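Local coordinates for protein Bpsl1147 (Burkholderia pseudomallei, PDB 5A4O) that probably binds single-stranded DNA, as a dimeric bacterial homolog of the eukaryotic transcription coactivator PC4, at residues Lys15-Ile23 with Val36-Phe47. Sequence-based numbering, arbitrary orientation.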
ATOM      1  N   LYS A  15     -10.075  -6.983  -5.587  1.00 14.09           N
ATOM      2  CA  LYS A  15      -9.120  -8.022  -6.016  1.00 15.99           C
ATOM      3  C   LYS A  15      -9.820  -9.288  -6.452  1.00 17.46           C
ATOM      4  O   LYS A  15      -9.369  -9.977  -7.381  1.00 20.49           O
ATOM      5  CB  LYS A  15      -8.183  -8.412  -4.876  1.00 18.57           C
ATOM      6  CG  LYS A  15      -7.197  -7.339  -4.516  1.00 20.18           C
ATOM      7  CD  LYS A  15      -6.101  -7.795  -3.532  1.00 22.63           C
ATOM      8  CE  LYS A  15      -5.567  -9.193  -3.810  1.00 25.60           C
ATOM      9  NZ  LYS A  15      -4.087  -9.215  -3.685  1.00 28.35           N
ATOM     10  N   SER A  16     -10.888  -9.628  -5.748  1.00 17.34           N
ATOM     11  CA  SER A  16     -11.667 -10.833  -6.024  1.00 18.41           C
ATOM     12  C   SER A  16     -12.985 -10.715  -5.308  1.00 18.59           C
ATOM     13  O   SER A  16     -13.253  -9.709  -4.663  1.00 19.33           O
ATOM     14  CB  SER A  16     -10.903 -12.060  -5.480  1.00 19.20           C
ATOM     15  OG  SER A  16     -10.874 -12.052  -4.051  1.00 19.32           O
ATOM     16  N   ALA A  17     -13.834 -11.730  -5.361  1.00 18.52           N
ATOM     17  CA  ALA A  17     -15.020 -11.706  -4.525  1.00 19.30           C
ATOM     18  C   ALA A  17     -14.699 -11.579  -3.048  1.00 18.95           C
ATOM     19  O   ALA A  17     -15.547 -11.110  -2.277  1.00 20.04           O
ATOM     20  CB  ALA A  17     -15.858 -12.948  -4.735  1.00 20.13           C
ATOM     21  N   THR A  18     -13.498 -11.981  -2.652  1.00 17.62           N
ATOM     22  CA  THR A  18     -13.184 -12.095  -1.213  1.00 19.41           C
ATOM     23  C   THR A  18     -12.185 -11.092  -0.627  1.00 18.54           C
ATOM     24  O   THR A  18     -11.949 -11.114   0.579  1.00 18.18           O
ATOM     25  CB  THR A  18     -12.678 -13.499  -0.868  1.00 20.34           C
ATOM     26  OG1 THR A  18     -11.403 -13.774  -1.476  1.00 21.64           O
ATOM     27  CG2 THR A  18     -13.700 -14.533  -1.307  1.00 20.97           C
ATOM     28  N   GLN A  19     -11.604 -10.234  -1.459  1.00 16.71           N
ATOM     29  CA  GLN A  19     -10.515  -9.357  -1.034  1.00 16.45           C
ATOM     30  C   GLN A  19     -10.602  -8.062  -1.815  1.00 15.50           C
ATOM     31  O   GLN A  19     -10.955  -8.061  -3.006  1.00 15.11           O
ATOM     32  CB  GLN A  19      -9.156  -9.988  -1.331  1.00 18.35           C
ATOM     33  CG  GLN A  19      -8.929 -11.353  -0.711  1.00 21.62           C
ATOM     34  CD  GLN A  19      -7.466 -11.704  -0.592  1.00 25.11           C
ATOM     35  OE1 GLN A  19      -6.640 -11.369  -1.443  1.00 28.32           O
ATOM     36  NE2 GLN A  19      -7.130 -12.395   0.491  1.00 31.07           N
ATOM     37  N   ARG A  20     -10.295  -6.963  -1.146  1.00 15.24           N
ATOM     38  CA  ARG A  20     -10.236  -5.661  -1.791  1.00 14.30           C
ATOM     39  C   ARG A  20      -9.098  -4.924  -1.196  1.00 13.29           C
ATOM     40  O   ARG A  20      -8.634  -5.267  -0.114  1.00 12.11           O
ATOM     41  CB  ARG A  20     -11.515  -4.878  -1.539  1.00 14.75           C
ATOM     42  CG  ARG A  20     -12.730  -5.491  -2.153  1.00 15.21           C
ATOM     43  CD  ARG A  20     -13.957  -4.653  -1.825  1.00 16.54           C
ATOM     44  NE  ARG A  20     -15.161  -5.306  -2.275  1.00 18.80           N
ATOM     45  CZ  ARG A  20     -16.393  -4.848  -2.079  1.00 20.69           C
ATOM     46  NH1 ARG A  20     -16.610  -3.711  -1.437  1.00 20.14           N
ATOM     47  NH2 ARG A  20     -17.417  -5.552  -2.521  1.00 21.68           N
ATOM     48  N   ILE A  21      -8.618  -3.935  -1.924  1.00 13.16           N
ATOM     49  CA  ILE A  21      -7.660  -2.993  -1.383  1.00 13.85           C
ATOM     50  C   ILE A  21      -8.430  -1.698  -1.094  1.00 12.98           C
ATOM     51  O   ILE A  21      -8.924  -1.042  -2.024  1.00 13.17           O
ATOM     52  CB  ILE A  21      -6.501  -2.707  -2.334  1.00 14.64           C
ATOM     53  CG1 ILE A  21      -5.730  -3.986  -2.684  1.00 17.04           C
ATOM     54  CG2 ILE A  21      -5.603  -1.607  -1.754  1.00 15.31           C
ATOM     55  CD1 ILE A  21      -5.012  -4.649  -1.531  1.00 19.06           C
ATOM     56  N   ARG A  22      -8.539  -1.340   0.194  1.00 12.13           N
ATOM     57  CA  ARG A  22      -9.270  -0.141   0.621  1.00 12.10           C
ATOM     58  C   ARG A  22      -8.312   1.016   0.893  1.00 11.41           C
ATOM     59  O   ARG A  22      -7.333   0.867   1.618  1.00 10.92           O
ATOM     60  CB  ARG A  22     -10.095  -0.443   1.874  1.00 14.29           C
ATOM     61  CG  ARG A  22     -10.905   0.772   2.395  1.00 16.00           C
ATOM     62  CD  ARG A  22     -11.760   0.491   3.646  1.00 19.05           C
ATOM     63  NE  ARG A  22     -12.484   1.726   4.137  1.00 23.35           N
ATOM     64  CZ  ARG A  22     -12.237   2.429   5.268  1.00 22.96           C
ATOM     65  NH1 ARG A  22     -11.301   2.070   6.140  1.00 25.01           N
ATOM     66  NH2 ARG A  22     -12.975   3.501   5.559  1.00 24.38           N
ATOM     67  N   ILE A  23      -8.584   2.162   0.288  1.00 10.63           N
ATOM     68  CA  ILE A  23      -7.780   3.334   0.469  1.00 10.70           C
ATOM     69  C   ILE A  23      -8.681   4.241   1.255  1.00 11.01           C
ATOM     70  O   ILE A  23      -9.795   4.538   0.801  1.00 11.86           O
ATOM     71  CB  ILE A  23      -7.404   3.972  -0.886  1.00 11.10           C
ATOM     72  CG1 ILE A  23      -6.499   2.995  -1.678  1.00 11.45           C
ATOM     73  CG2 ILE A  23      -6.694   5.301  -0.673  1.00 11.14           C
ATOM     74  CD1 ILE A  23      -6.168   3.457  -3.067  1.00 12.13           C
ATOM     75  N   VAL A  36      -3.727   2.292   3.211  1.00 13.19           N
ATOM     76  CA  VAL A  36      -3.888   1.469   2.011  1.00 12.73           C
ATOM     77  C   VAL A  36      -3.790   0.047   2.505  1.00 11.68           C
ATOM     78  O   VAL A  36      -2.756  -0.335   3.021  1.00 10.33           O
ATOM     79  CB  VAL A  36      -2.776   1.733   0.985  1.00 13.42           C
ATOM     80  CG1 VAL A  36      -2.928   0.838  -0.219  1.00 13.48           C
ATOM     81  CG2 VAL A  36      -2.766   3.205   0.592  1.00 14.28           C
ATOM     82  N   ARG A  37      -4.868  -0.725   2.398  1.00 11.21           N
ATOM     83  CA  ARG A  37      -4.966  -1.963   3.224  1.00 11.76           C
ATOM     84  C   ARG A  37      -5.797  -3.011   2.577  1.00 11.59           C
ATOM     85  O   ARG A  37      -6.885  -2.723   2.096  1.00 11.93           O
ATOM     86  CB  ARG A  37      -5.594  -1.630   4.591  1.00 12.61           C
ATOM     87  CG  ARG A  37      -5.466  -2.720   5.676  1.00 12.71           C
ATOM     88  CD  ARG A  37      -5.739  -2.166   7.076  1.00 12.32           C
ATOM     89  NE  ARG A  37      -4.770  -1.134   7.424  1.00 12.93           N
ATOM     90  CZ  ARG A  37      -3.524  -1.344   7.835  1.00 13.10           C
ATOM     91  NH1 ARG A  37      -3.045  -2.557   8.057  1.00 13.72           N
ATOM     92  NH2 ARG A  37      -2.744  -0.296   8.082  1.00 14.12           N
ATOM     93  N   LEU A  38      -5.279  -4.236   2.609  1.00 12.41           N
ATOM     94  CA  LEU A  38      -6.019  -5.421   2.251  1.00 12.54           C
ATOM     95  C   LEU A  38      -7.155  -5.668   3.275  1.00 12.57           C
ATOM     96  O   LEU A  38      -6.920  -5.790   4.496  1.00 12.46           O
ATOM     97  CB  LEU A  38      -5.077  -6.621   2.159  1.00 13.51           C
ATOM     98  CG  LEU A  38      -5.764  -7.955   1.840  1.00 14.40           C
ATOM     99  CD1 LEU A  38      -6.273  -7.885   0.435  1.00 14.78           C
ATOM    100  CD2 LEU A  38      -4.832  -9.151   2.044  1.00 16.43           C
ATOM    101  N   VAL A  39      -8.375  -5.729   2.762  1.00 12.33           N
ATOM    102  CA  VAL A  39      -9.557  -6.055   3.542  1.00 13.69           C
ATOM    103  C   VAL A  39     -10.158  -7.338   2.969  1.00 14.72           C
ATOM    104  O   VAL A  39     -10.064  -7.568   1.773  1.00 14.91           O
ATOM    105  CB  VAL A  39     -10.570  -4.899   3.572  1.00 13.62           C
ATOM    106  CG1 VAL A  39      -9.901  -3.627   4.085  1.00 13.70           C
ATOM    107  CG2 VAL A  39     -11.200  -4.659   2.194  1.00 14.09           C
ATOM    108  N   VAL A  40     -10.679  -8.192   3.831  1.00 16.40           N
ATOM    109  CA  VAL A  40     -11.151  -9.518   3.433  1.00 19.95           C
ATOM    110  C   VAL A  40     -12.520  -9.862   4.016  1.00 23.09           C
ATOM    111  O   VAL A  40     -12.863  -9.423   5.070  1.00 21.81           O
ATOM    112  CB  VAL A  40     -10.177 -10.663   3.827  1.00 19.08           C
ATOM    113  CG1 VAL A  40      -8.784 -10.452   3.297  1.00 18.99           C
ATOM    114  CG2 VAL A  40     -10.164 -10.832   5.302  1.00 19.91           C
ATOM    115  N   VAL A  41     -13.278 -10.660   3.283  1.00 26.79           N
ATOM    116  CA  VAL A  41     -14.627 -10.920   3.674  1.00 33.09           C
ATOM    117  C   VAL A  41     -14.682 -11.687   4.967  1.00 35.96           C
ATOM    118  O   VAL A  41     -13.841 -12.468   5.273  1.00 34.82           O
ATOM    119  CB  VAL A  41     -15.406 -11.786   2.689  1.00 34.60           C
ATOM    120  CG1 VAL A  41     -16.222 -11.019   1.687  1.00 35.94           C
ATOM    121  CG2 VAL A  41     -14.586 -12.893   2.124  1.00 36.58           C
ATOM    122  N   ASP A  42     -15.744 -11.386   5.686  1.00 45.94           N
ATOM    123  CA  ASP A  42     -16.256 -12.136   6.816  1.00 52.45           C
ATOM    124  C   ASP A  42     -17.339 -12.935   6.164  1.00 54.38           C
ATOM    125  O   ASP A  42     -17.178 -14.077   5.908  1.00 53.14           O
ATOM    126  CB  ASP A  42     -16.921 -11.184   7.842  1.00 50.89           C
ATOM    127  CG  ASP A  42     -16.443 -11.401   9.234  1.00 53.96           C
ATOM    128  OD1 ASP A  42     -15.647 -12.325   9.442  1.00 55.28           O
ATOM    129  OD2 ASP A  42     -16.821 -10.595  10.096  1.00 52.67           O
ATOM    130  N   ARG A  43     -18.401 -12.221   5.835  1.00 57.19           N
ATOM    131  CA  ARG A  43     -19.473 -12.547   4.997  1.00 57.69           C
ATOM    132  C   ARG A  43     -19.940 -11.141   4.639  1.00 59.52           C
ATOM    133  O   ARG A  43     -19.463 -10.166   5.230  1.00 55.94           O
ATOM    134  CB  ARG A  43     -20.540 -13.274   5.799  1.00 57.42           C
ATOM    135  CG  ARG A  43     -20.608 -12.939   7.264  1.00 56.65           C
ATOM    136  CD  ARG A  43     -20.322 -14.171   8.067  1.00 56.09           C
ATOM    137  NE  ARG A  43     -18.935 -14.560   7.952  1.00 54.20           N
ATOM    138  CZ  ARG A  43     -18.009 -14.312   8.846  1.00 55.42           C
ATOM    139  NH1 ARG A  43     -18.323 -13.665   9.945  1.00 58.50           N
ATOM    140  NH2 ARG A  43     -16.751 -14.704   8.640  1.00 55.64           N
ATOM    141  N   ASP A  44     -20.827 -11.081   3.659  1.00 60.84           N
ATOM    142  CA  ASP A  44     -21.475  -9.901   3.090  1.00 63.11           C
ATOM    143  C   ASP A  44     -20.441  -8.856   2.623  1.00 64.12           C
ATOM    144  O   ASP A  44     -19.417  -9.213   2.065  1.00 66.85           O
ATOM    145  CB  ASP A  44     -22.580  -9.266   3.994  1.00 64.78           C
ATOM    146  CG  ASP A  44     -23.206 -10.235   4.992  1.00 63.51           C
ATOM    147  OD1 ASP A  44     -22.503 -10.638   5.928  1.00 61.77           O
ATOM    148  OD2 ASP A  44     -24.433 -10.528   4.847  1.00 60.11           O
ATOM    149  N   GLY A  45     -20.716  -7.599   2.913  1.00 60.13           N
ATOM    150  CA  GLY A  45     -19.806  -6.487   2.811  1.00 56.34           C
ATOM    151  C   GLY A  45     -19.124  -6.287   4.160  1.00 56.85           C
ATOM    152  O   GLY A  45     -18.610  -5.203   4.510  1.00 58.08           O
ATOM    153  N   ASP A  46     -19.168  -7.331   4.968  1.00 53.77           N
ATOM    154  CA  ASP A  46     -18.408  -7.313   6.167  1.00 49.55           C
ATOM    155  C   ASP A  46     -17.042  -7.720   5.690  1.00 41.45           C
ATOM    156  O   ASP A  46     -16.673  -8.857   5.801  1.00 40.21           O
ATOM    157  CB  ASP A  46     -18.955  -8.243   7.226  1.00 51.80           C
ATOM    158  CG  ASP A  46     -20.397  -7.902   7.592  1.00 53.85           C
ATOM    159  OD1 ASP A  46     -21.270  -8.182   6.749  1.00 56.90           O
ATOM    160  OD2 ASP A  46     -20.623  -7.398   8.696  1.00 49.35           O
ATOM    161  N   PHE A  47     -16.351  -6.764   5.102  1.00 33.38           N
ATOM    162  CA  PHE A  47     -14.937  -6.886   4.876  1.00 27.84           C
ATOM    163  C   PHE A  47     -14.292  -6.453   6.147  1.00 25.33           C
ATOM    164  O   PHE A  47     -14.798  -5.615   6.831  1.00 26.39           O
ATOM    165  CB  PHE A  47     -14.478  -6.070   3.709  1.00 25.61           C
ATOM    166  CG  PHE A  47     -14.827  -6.676   2.406  1.00 24.39           C
ATOM    167  CD1 PHE A  47     -16.069  -6.495   1.894  1.00 25.53           C
ATOM    168  CD2 PHE A  47     -13.935  -7.441   1.717  1.00 23.18           C
ATOM    169  CE1 PHE A  47     -16.413  -7.037   0.678  1.00 24.46           C
ATOM    170  CE2 PHE A  47     -14.280  -8.003   0.513  1.00 24.61           C
ATOM    171  CZ  PHE A  47     -15.531  -7.798   0.008  1.00 24.20           C
TER
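Arg20 lays its side chain across one face of the Phe47 ring, CD making a CH-pi contact 4.2 Å from the ring centroid. Beyond CG the arginine runs out nearly fully stretched, carrying the guanidinium on past the rim: NE is 3.4 Å from Phe47 CZ, and CE1 lies beneath the guanidinium centre, the two planes 34° apart. Asp12, on the neighbouring strand 8-16, forms a salt bridge with Arg20 NH1 and so anchors the far end. On the opposite face of the phenyl ring sits Val41 CG1, and Tyr4 also packs against both Arg20 and Phe47. Underneath, Arg20 and Val39 form a hydrogen-bonded antiparallel pair, with Arg20 N to Val39 O at 3.0 Å and Val39 N to Arg20 O at 2.9 Å. Leu38 points to the other face of the sheet together with Gln19 and Ile21. A chi1 of 178° sets Leu38 CG trans to the amide nitrogen, and CD1 comes within 4.0 Å of both Ile21 CD1 and Lys15 CD. On this same face, Ile21 and Val36 pack on Ile54 of the second subunit. Strands 19-28 and 31-41 thus form the central hairpin of the four-stranded antiparallel sheet of the PC4-like fold.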